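Long-range contact in dihydroneopterin triphosphate diphosphatase (PDB 5U7F), which catalyses hydrolysis of dihydroneopterin triphosphate to the monophosphate and pyrophosphate, probably serving folate biosynthesis, and belongs to the Nudix hydrolase family: residues E60-V65 and Q112-E117. Sequence-based numbering, arbitrary orientation.
Sequences EVTIDV and QIVFTE. With CO (cobalt (II) ion), chain E; CO (cobalt (II) ion), chain F.
In E117, CG stands anti to the backbone N (chi1 -174°) and CD continues the extended chain, which carries its carboxylate to that of E60, itself extended beyond CG (chi2 -159°). The two groups meet through a pair of cobalt ions. A single atom, E60 OE2, binds both metals, at 2.1 Å from the cobalt of chain E and from that of chain F, whereas E117 divides its oxygens, OE2 to the former and OE1 to the latter. The carboxylate planes are 71° apart. OE2 of E60 lies only 2.6 Å from OE2 of E117, a closeness of two acceptors that the shared cations account for. Glutamate suits both places: its two-carbon arm reaches the metals, and its carboxylate can bridge them through one oxygen, as in E60, or through both, as in E117. E56 joins them on the chain E cobalt and the carbonyl of T40 on the chain F cobalt, with two waters on each; E60 OE1 accepts a bond from one of those on the latter.

Behind the metals, the end of helix 49-61 lies against the loop leading into strand 118-125. A water links E60 O to E117 N, and another joins V61 O to V114 N. T62, leaving the helix with positive phi, donates from OG1 to V114 O over 2.7 Å, approaching from above the carbonyl plane; threonine suits this exposed position, its short side chain placing the hydroxyl next to the carbonyl. T116 OG1 instead bonds E59 O. Beneath, branched apolar residues fit the buried side: V61 CB touches I113 CG2 at 3.7 Å, while the CD1 atoms of I63 and I113 meet more loosely.

The Nudix box helix thus shares its metal site with a glutamate from a distant loop. Two cations among close carboxylates would offset their mutual repulsion, consistent with metal-dependent hydrolysis of diphosphate linkages by Nudix enzymes.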
loop_
_atom_site.group_PDB
_atom_site.type_symbol
_atom_site.label_atom_id
_atom_site.label_comp_id
_atom_site.label_asym_id
_atom_site.label_seq_id
_atom_site.Cartn_x
_atom_site.Cartn_y
_atom_site.Cartn_z
ATOM N N GLU A 60 -4.263 -6.829 5.966
ATOM C CA GLU A 60 -4.421 -5.436 6.360
ATOM C C GLU A 60 -5.815 -4.858 6.194
ATOM O O GLU A 60 -6.197 -3.960 6.936
ATOM C CB GLU A 60 -3.441 -4.566 5.577
ATOM C CG GLU A 60 -1.967 -4.909 5.941
ATOM C CD GLU A 60 -0.967 -3.829 5.632
ATOM O OE1 GLU A 60 -1.360 -2.812 5.051
ATOM O OE2 GLU A 60 0.237 -4.015 5.974
ATOM N N VAL A 61 -6.569 -5.330 5.210
ATOM C CA VAL A 61 -7.915 -4.828 5.049
ATOM C C VAL A 61 -8.931 -5.952 4.869
ATOM O O VAL A 61 -10.054 -5.686 4.474
ATOM C CB VAL A 61 -8.013 -3.830 3.883
ATOM C CG1 VAL A 61 -7.109 -2.626 4.163
ATOM C CG2 VAL A 61 -7.652 -4.480 2.554
ATOM N N THR A 62 -8.549 -7.184 5.210
ATOM C CA THR A 62 -9.478 -8.329 5.203
ATOM C C THR A 62 -10.254 -8.505 3.888
ATOM O O THR A 62 -11.428 -8.865 3.886
ATOM C CB THR A 62 -10.513 -8.216 6.354
ATOM O OG1 THR A 62 -9.939 -7.515 7.471
ATOM C CG2 THR A 62 -10.947 -9.611 6.781
ATOM N N ILE A 63 -9.595 -8.228 2.771
ATOM C CA ILE A 63 -10.172 -8.450 1.458
ATOM C C ILE A 63 -9.439 -9.633 0.863
ATOM O O ILE A 63 -8.230 -9.593 0.721
ATOM C CB ILE A 63 -10.051 -7.196 0.554
ATOM C CG1 ILE A 63 -10.956 -6.103 1.104
ATOM C CG2 ILE A 63 -10.386 -7.534 -0.911
ATOM C CD1 ILE A 63 -11.015 -4.802 0.306
ATOM N N ASP A 64 -10.167 -10.707 0.574
ATOM C CA ASP A 64 -9.589 -11.881 -0.055
ATOM C C ASP A 64 -9.818 -11.824 -1.564
ATOM O O ASP A 64 -10.956 -11.864 -2.029
ATOM C CB ASP A 64 -10.191 -13.156 0.523
ATOM C CG ASP A 64 -9.495 -14.403 0.029
ATOM O OD1 ASP A 64 -8.874 -14.361 -1.063
ATOM O OD2 ASP A 64 -9.567 -15.433 0.733
ATOM N N VAL A 65 -8.731 -11.768 -2.326
ATOM C CA VAL A 65 -8.816 -11.441 -3.757
ATOM C C VAL A 65 -9.168 -12.661 -4.607
ATOM O O VAL A 65 -9.816 -12.539 -5.646
ATOM C CB VAL A 65 -7.468 -10.814 -4.261
ATOM C CG1 VAL A 65 -7.425 -10.721 -5.776
ATOM C CG2 VAL A 65 -7.267 -9.433 -3.662
ATOM N N GLN A 112 -17.064 -0.971 3.461
ATOM C CA GLN A 112 -16.733 -0.829 4.854
ATOM C C GLN A 112 -15.533 -1.730 5.102
ATOM O O GLN A 112 -15.574 -2.900 4.749
ATOM C CB GLN A 112 -17.954 -1.205 5.703
ATOM C CG GLN A 112 -19.285 -0.512 5.237
ATOM C CD GLN A 112 -19.939 -1.104 3.949
ATOM O OE1 GLN A 112 -19.651 -2.238 3.532
ATOM N NE2 GLN A 112 -20.819 -0.313 3.319
ATOM N N ILE A 113 -14.452 -1.175 5.659
ATOM C CA ILE A 113 -13.192 -1.888 5.822
ATOM C C ILE A 113 -12.887 -2.261 7.276
ATOM O O ILE A 113 -12.909 -1.411 8.161
ATOM C CB ILE A 113 -11.992 -1.023 5.280
ATOM C CG1 ILE A 113 -12.178 -0.671 3.800
ATOM C CG2 ILE A 113 -10.645 -1.732 5.481
ATOM C CD1 ILE A 113 -12.213 -1.860 2.890
ATOM N N VAL A 114 -12.582 -3.534 7.489
ATOM C CA VAL A 114 -12.024 -4.011 8.739
ATOM C C VAL A 114 -10.518 -4.115 8.629
ATOM O O VAL A 114 -10.007 -4.879 7.811
ATOM C CB VAL A 114 -12.607 -5.371 9.109
ATOM C CG1 VAL A 114 -11.958 -5.905 10.368
ATOM C CG2 VAL A 114 -14.107 -5.238 9.287
ATOM N N PHE A 115 -9.807 -3.360 9.467
ATOM C CA PHE A 115 -8.348 -3.253 9.353
ATOM C C PHE A 115 -7.660 -3.821 10.588
ATOM O O PHE A 115 -8.283 -3.926 11.649
ATOM C CB PHE A 115 -7.947 -1.786 9.132
ATOM C CG PHE A 115 -8.589 -0.831 10.101
ATOM C CD1 PHE A 115 -9.793 -0.218 9.792
ATOM C CD2 PHE A 115 -7.998 -0.554 11.325
ATOM C CE1 PHE A 115 -10.400 0.656 10.681
ATOM C CE2 PHE A 115 -8.606 0.323 12.231
ATOM C CZ PHE A 115 -9.810 0.934 11.898
ATOM N N THR A 116 -6.385 -4.180 10.444
ATOM C CA THR A 116 -5.619 -4.821 11.522
ATOM C C THR A 116 -4.326 -4.062 11.888
ATOM O O THR A 116 -3.970 -3.937 13.061
ATOM C CB THR A 116 -5.263 -6.267 11.125
ATOM O OG1 THR A 116 -4.483 -6.261 9.923
ATOM C CG2 THR A 116 -6.513 -7.078 10.877
ATOM N N GLU A 117 -3.642 -3.535 10.882
ATOM C CA GLU A 117 -2.340 -2.899 11.056
ATOM C C GLU A 117 -2.440 -1.385 11.315
ATOM O O GLU A 117 -1.441 -0.736 11.642
ATOM C CB GLU A 117 -1.486 -3.189 9.790
ATOM C CG GLU A 117 -0.026 -2.737 9.827
ATOM C CD GLU A 117 0.762 -3.171 8.571
ATOM O OE1 GLU A 117 1.162 -2.284 7.762
ATOM O OE2 GLU A 117 0.984 -4.403 8.397
HETATM CO CO CO E . 1.353 -5.643 6.688
HETATM CO CO CO F . 1.777 -2.645 5.732
HETATM O O HOH W 1 -4.553 -2.607 8.555
HETATM O O HOH W 2 0.515 -1.027 4.966
HETATM O O HOH W 3 -12.482 -5.403 5.160
HETATM O O HOH W 4 2.519 -6.979 7.422
HETATM O O HOH W 5 -0.124 -6.987 7.465
HETATM O O HOH W 6 3.673 -1.563 5.771
#